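PDB 3K6Y: serine protease MT3772 from Mycobacterium tuberculosis, which is a serine endopeptidase of the S1C family, here its trypsin-like protease part, and is probably required for resistance to acid and oxidative stress. Local coordinates for residues N73-A78 / S102-I107; A152-G157 / T168-T173. One frame throughout, in Å; residues are numbered along the deposited sequence.

Contact 1 of 2, residues N73-A78 / S102-I107; sequences NAHVVA and SVDVAI
The imidazole ring of His-75 meets the carboxylate of Asp-104 with its ring edge. OD1 of Asp-104 lies in the ring plane and accepts a hydrogen bond from ND1 of His-75, with ND1 to OD1 2.7 Å and an N-H...O angle of 162°. The carboxylate is not coplanar with the ring; the two planes are 50° apart. The third flat group is the amide of Asn-73. Its ND2 gives a hydrogen bond to the backbone O of Asp-104 at 2.9 Å, close to the amide plane and nearly straight out from the carbonyl.

OD2 of Asp-104 accepts the backbone N of His-75 at 2.9 Å. Both carboxylate oxygens use their syn lone pairs. The backbone N of Ala-74 is a further close neighbour of OD2 of Asp-104, at 2.8 Å. One histidine is therefore bonded through both its main chain and its ring, which fixes the carboxylate's rotation. CG of His-75 sits between its own N and carbonyl carbon (chi1 73°), which carries the ring to the aspartate.

His-75 and Asp-104 are the predicted proton acceptor and aspartate of a Ser-His-Asp triad in a trypsin-like double beta-barrel. The second ring nitrogen, NE2, is hydrogen-bonded to OG of Ser-183, the predicted third member. Asp-104 stands just before strand 105-109, where Asp-104 and Val-105 together face Asp-100 in a G1 beta bulge.

The O of Asp-104 also receives a weak bond from the N of Ala-74 at 3.4 Å. Within 73-78, Val-76 N bonds to Asn-73 O and Val-77 N to Ala-74 O. Apart from the polar cluster, CG2 of Val-77 rests on CB of Ala-106 at 4.0 Å, and Tyr-99 of strand 90-100 packs against Ala-74 and Val-77.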
loop_
_atom_site.group_PDB
_atom_site.type_symbol
_atom_site.label_atom_id
_atom_site.label_comp_id
_atom_site.label_asym_id
_atom_site.label_seq_id
_atom_site.Cartn_x
_atom_site.Cartn_y
_atom_site.Cartn_z
ATOM N N ASN A 73 0.777 -4.027 14.374
ATOM C CA ASN A 73 1.611 -4.220 13.191
ATOM C C ASN A 73 0.897 -3.771 11.934
ATOM O O ASN A 73 -0.334 -3.857 11.856
ATOM C CB ASN A 73 2.007 -5.687 13.020
ATOM C CG ASN A 73 2.988 -6.177 14.079
ATOM O OD1 ASN A 73 2.764 -7.221 14.680
ATOM N ND2 ASN A 73 4.100 -5.470 14.257
ATOM N N ALA A 74 1.670 -3.346 10.934
ATOM C CA ALA A 74 1.066 -3.032 9.647
ATOM C C ALA A 74 0.343 -4.255 9.081
ATOM O O ALA A 74 -0.735 -4.127 8.513
ATOM C CB ALA A 74 2.109 -2.518 8.673
ATOM N N HIS A 75 0.917 -5.447 9.247
ATOM C CA HIS A 75 0.303 -6.625 8.632
ATOM C C HIS A 75 -1.012 -7.023 9.286
ATOM O O HIS A 75 -1.755 -7.821 8.731
ATOM C CB HIS A 75 1.271 -7.811 8.574
ATOM C CG HIS A 75 1.530 -8.472 9.901
ATOM N ND1 HIS A 75 2.701 -8.291 10.615
ATOM C CD2 HIS A 75 0.797 -9.368 10.610
ATOM C CE1 HIS A 75 2.672 -9.051 11.702
ATOM N NE2 HIS A 75 1.524 -9.703 11.727
ATOM N N VAL A 76 -1.339 -6.447 10.440
ATOM C CA VAL A 76 -2.643 -6.703 11.047
ATOM C C VAL A 76 -3.769 -5.969 10.306
ATOM O O VAL A 76 -4.918 -6.394 10.379
ATOM C CB VAL A 76 -2.586 -6.361 12.552
ATOM C CG1 VAL A 76 -3.943 -6.307 13.223
ATOM C CG2 VAL A 76 -1.705 -7.361 13.243
ATOM N N VAL A 77 -3.430 -4.897 9.573
ATOM C CA VAL A 77 -4.425 -4.131 8.840
ATOM C C VAL A 77 -4.163 -4.082 7.333
ATOM O O VAL A 77 -4.955 -3.489 6.601
ATOM C CB VAL A 77 -4.555 -2.662 9.408
ATOM C CG1 VAL A 77 -4.976 -2.692 10.871
ATOM C CG2 VAL A 77 -3.255 -1.865 9.232
ATOM N N ALA A 78 -3.088 -4.721 6.872
ATOM C CA ALA A 78 -2.690 -4.643 5.460
ATOM C C ALA A 78 -3.792 -5.121 4.531
ATOM O O ALA A 78 -4.327 -6.204 4.714
ATOM C CB ALA A 78 -1.448 -5.466 5.236
ATOM N N SER A 102 7.574 -1.367 6.167
ATOM C CA SER A 102 8.994 -1.712 6.267
ATOM C C SER A 102 9.305 -2.062 7.705
ATOM O O SER A 102 9.821 -3.146 7.996
ATOM C CB SER A 102 9.880 -0.562 5.785
ATOM O OG SER A 102 9.623 -0.247 4.421
ATOM N N VAL A 103 9.001 -1.150 8.625
ATOM C CA VAL A 103 9.177 -1.442 10.039
ATOM C C VAL A 103 8.099 -2.461 10.488
ATOM O O VAL A 103 8.363 -3.289 11.365
ATOM C CB VAL A 103 9.124 -0.143 10.873
ATOM C CG1 VAL A 103 9.212 -0.438 12.353
ATOM C CG2 VAL A 103 10.247 0.818 10.464
ATOM N N ASP A 104 6.915 -2.410 9.850
ATOM C CA ASP A 104 5.733 -3.244 10.148
ATOM C C ASP A 104 4.970 -2.714 11.360
ATOM O O ASP A 104 4.741 -3.453 12.321
ATOM C CB ASP A 104 6.043 -4.745 10.265
ATOM C CG ASP A 104 4.799 -5.614 10.170
ATOM O OD1 ASP A 104 4.938 -6.855 10.331
ATOM O OD2 ASP A 104 3.683 -5.093 9.944
ATOM N N VAL A 105 4.588 -1.435 11.303
ATOM C CA VAL A 105 3.835 -0.814 12.397
ATOM C C VAL A 105 2.741 0.050 11.809
ATOM O O VAL A 105 2.960 0.709 10.790
ATOM C CB VAL A 105 4.742 0.067 13.283
ATOM C CG1 VAL A 105 3.922 0.862 14.323
ATOM C CG2 VAL A 105 5.768 -0.783 13.986
ATOM N N ALA A 106 1.575 0.027 12.446
ATOM C CA ALA A 106 0.501 0.962 12.136
ATOM C C ALA A 106 0.071 1.641 13.417
ATOM O O ALA A 106 0.118 1.039 14.505
ATOM C CB ALA A 106 -0.700 0.246 11.474
ATOM N N ILE A 107 -0.362 2.895 13.291
ATOM C CA ILE A 107 -0.981 3.596 14.415
ATOM C C ILE A 107 -2.406 3.919 14.013
ATOM O O ILE A 107 -2.661 4.410 12.893
ATOM C CB ILE A 107 -0.211 4.890 14.799
ATOM C CG1 ILE A 107 1.205 4.520 15.274
ATOM C CG2 ILE A 107 -0.971 5.668 15.894
ATOM C CD1 ILE A 107 2.126 5.721 15.576
#

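Contact 2 of 2, residues A152-G157 / T168-T173; sequences AIRLSG and TRDVYT
Ile-153 and Val-171 form a hydrogen-bonded antiparallel pair, as do Leu-155 and Arg-169. Each pair has two backbone N-H...O bonds. Between and beyond them lie the non-hydrogen-bonded pairs Ala-152/Tyr-172, Arg-154/Asp-170 and Ser-156/Thr-168. The two segments run 144° apart in direction.

Most apolar contacts lie on the face of Ile-153, Leu-155, Arg-169 and Val-171. CG1 of Ile-153 presses on CG2 of Val-171 at 3.3 Å, tighter than usual. CG2 of Val-171 also touches CB of Leu-155 at 3.8 Å.

The opposite face carries the Arg-154/Asp-170 and Ser-156/Thr-168 contacts, with Ala-152 on Tyr-172. The Arg-154 chain bends at chi2 and chi3, and its guanidinium comes back over the neighbouring strand. OD1 of Asp-170 lies over one guanidinium face, 2.7 Å from NH1 of Arg-154. This salt bridge rests on charge, as no N-H points at the oxygen. The CG2 methyl of Thr-168 meets the guanidinium edge, 3.3 Å from NE of Arg-154. OG of Ser-156 and OG1 of Thr-168 share a hydrogen bond of 2.8 Å.

One water bridges the strands. It donates to Leu-155 O at 2.7 Å and accepts from NE of Arg-169. NH1 of Arg-169 is bonded to Val-103 O.

The two segments belong to the beta hairpin of strands 143-157 and 167-175 in one barrel of the trypsin-like fold. Phe-199 of strand 194-201 packs on Leu-155 and Val-171, Glu-216 of helix 214-218 accepts from Asp-170 N, and strand 208-213 pairs with the far edge of strand 167-175.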
loop_
_atom_site.group_PDB
_atom_site.type_symbol
_atom_site.label_atom_id
_atom_site.label_comp_id
_atom_site.label_asym_id
_atom_site.label_seq_id
_atom_site.Cartn_x
_atom_site.Cartn_y
_atom_site.Cartn_z
ATOM N N ALA A 152 18.653 -9.554 21.980
ATOM C CA ALA A 152 18.382 -8.448 21.050
ATOM C C ALA A 152 19.301 -8.638 19.839
ATOM O O ALA A 152 20.512 -8.791 20.003
ATOM C CB ALA A 152 18.643 -7.107 21.717
ATOM N N ILE A 153 18.727 -8.662 18.638
ATOM C CA ILE A 153 19.487 -8.888 17.395
ATOM C C ILE A 153 19.073 -7.873 16.332
ATOM O O ILE A 153 18.003 -7.283 16.435
ATOM C CB ILE A 153 19.273 -10.323 16.813
ATOM C CG1 ILE A 153 17.804 -10.582 16.458
ATOM C CG2 ILE A 153 19.800 -11.390 17.766
ATOM C CD1 ILE A 153 17.574 -11.739 15.485
ATOM N N ARG A 154 19.906 -7.685 15.313
ATOM C CA ARG A 154 19.541 -6.930 14.119
ATOM C C ARG A 154 19.152 -7.935 13.053
ATOM O O ARG A 154 19.995 -8.699 12.557
ATOM C CB ARG A 154 20.712 -6.071 13.620
ATOM C CG ARG A 154 20.951 -4.797 14.407
ATOM C CD ARG A 154 21.262 -3.612 13.479
ATOM N NE ARG A 154 20.050 -3.125 12.821
ATOM C CZ ARG A 154 19.376 -2.030 13.172
ATOM N NH1 ARG A 154 19.803 -1.262 14.173
ATOM N NH2 ARG A 154 18.276 -1.698 12.513
ATOM N N LEU A 155 17.872 -7.940 12.703
ATOM C CA LEU A 155 17.283 -8.925 11.821
ATOM C C LEU A 155 17.120 -8.317 10.438
ATOM O O LEU A 155 16.488 -7.264 10.298
ATOM C CB LEU A 155 15.897 -9.328 12.349
ATOM C CG LEU A 155 15.122 -10.408 11.587
ATOM C CD1 LEU A 155 15.767 -11.788 11.780
ATOM C CD2 LEU A 155 13.649 -10.440 11.987
ATOM N N SER A 156 17.650 -8.982 9.415
ATOM C CA SER A 156 17.473 -8.557 8.029
ATOM C C SER A 156 16.557 -9.508 7.309
ATOM O O SER A 156 16.648 -10.724 7.491
ATOM C CB SER A 156 18.825 -8.534 7.307
ATOM O OG SER A 156 19.558 -7.391 7.683
ATOM N N GLY A 157 15.677 -8.973 6.472
ATOM C CA GLY A 157 14.805 -9.831 5.696
ATOM C C GLY A 157 13.826 -9.004 4.881
ATOM O O GLY A 157 13.909 -7.765 4.874
ATOM N N THR A 168 16.198 -3.975 7.639
ATOM C CA THR A 168 16.966 -4.388 8.807
ATOM C C THR A 168 16.346 -3.707 10.013
ATOM O O THR A 168 16.184 -2.485 10.017
ATOM C CB THR A 168 18.465 -4.019 8.680
ATOM O OG1 THR A 168 19.007 -4.650 7.513
ATOM C CG2 THR A 168 19.252 -4.499 9.903
ATOM N N ARG A 169 16.014 -4.510 11.023
ATOM C CA ARG A 169 15.275 -4.011 12.192
ATOM C C ARG A 169 15.862 -4.577 13.468
ATOM O O ARG A 169 16.368 -5.709 13.492
ATOM C CB ARG A 169 13.827 -4.467 12.102
ATOM C CG ARG A 169 13.126 -3.923 10.889
ATOM C CD ARG A 169 11.711 -4.408 10.779
ATOM N NE ARG A 169 11.643 -5.820 10.426
ATOM C CZ ARG A 169 10.513 -6.507 10.315
ATOM N NH1 ARG A 169 9.352 -5.918 10.580
ATOM N NH2 ARG A 169 10.535 -7.787 9.969
ATOM N N ASP A 170 15.781 -3.798 14.539
ATOM C CA ASP A 170 16.120 -4.310 15.872
ATOM C C ASP A 170 14.941 -5.108 16.423
ATOM O O ASP A 170 13.820 -4.596 16.519
ATOM C CB ASP A 170 16.442 -3.163 16.838
ATOM C CG ASP A 170 17.723 -2.426 16.491
ATOM O OD1 ASP A 170 18.645 -3.034 15.923
ATOM O OD2 ASP A 170 17.814 -1.229 16.817
ATOM N N VAL A 171 15.212 -6.350 16.798
ATOM C CA VAL A 171 14.224 -7.272 17.310
ATOM C C VAL A 171 14.724 -7.962 18.558
ATOM O O VAL A 171 15.946 -8.055 18.766
ATOM C CB VAL A 171 13.768 -8.303 16.242
ATOM C CG1 VAL A 171 13.305 -7.579 14.974
ATOM C CG2 VAL A 171 14.844 -9.316 15.953
ATOM N N TYR A 172 13.799 -8.440 19.380
ATOM C CA TYR A 172 14.131 -9.488 20.326
ATOM C C TYR A 172 13.704 -10.818 19.758
ATOM O O TYR A 172 12.614 -10.948 19.179
ATOM C CB TYR A 172 13.395 -9.321 21.653
ATOM C CG TYR A 172 13.734 -8.089 22.442
ATOM C CD1 TYR A 172 14.972 -7.960 23.086
ATOM C CD2 TYR A 172 12.796 -7.074 22.604
ATOM C CE1 TYR A 172 15.270 -6.834 23.841
ATOM C CE2 TYR A 172 13.094 -5.935 23.352
ATOM C CZ TYR A 172 14.325 -5.829 23.972
ATOM O OH TYR A 172 14.628 -4.723 24.718
ATOM N N THR A 173 14.554 -11.824 19.955
ATOM C CA THR A 173 14.071 -13.190 19.914
ATOM C C THR A 173 13.671 -13.598 21.316
ATOM O O THR A 173 14.350 -13.233 22.282
ATOM C CB THR A 173 15.120 -14.148 19.360
ATOM O OG1 THR A 173 16.332 -13.987 20.102
ATOM C CG2 THR A 173 15.381 -13.830 17.893
HETATM O O HOH W 1 13.857 -7.331 9.526
#

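Overall arrangement
The two contacts belong to different barrels of the protease. Contact 1 is buried and lies in the barrel that runs from strand 44-51 to strand 105-109, where a loop meets the start of a strand. Contact 2 is partly exposed and is regular hairpin pairing in the barrel that runs from strand 130-135 to strand 208-213. In contact 1 a carboxylate is held by directed N-H bonds. In contact 2 regular backbone bonds run along the pairing, and the charged pair lies on the more exposed face. Their centres are about 16 Å apart, yet they touch. Arg-169 reaches contact 1 and packs beside Asp-104. Phe-199 also packs on His-75 and on Leu-155.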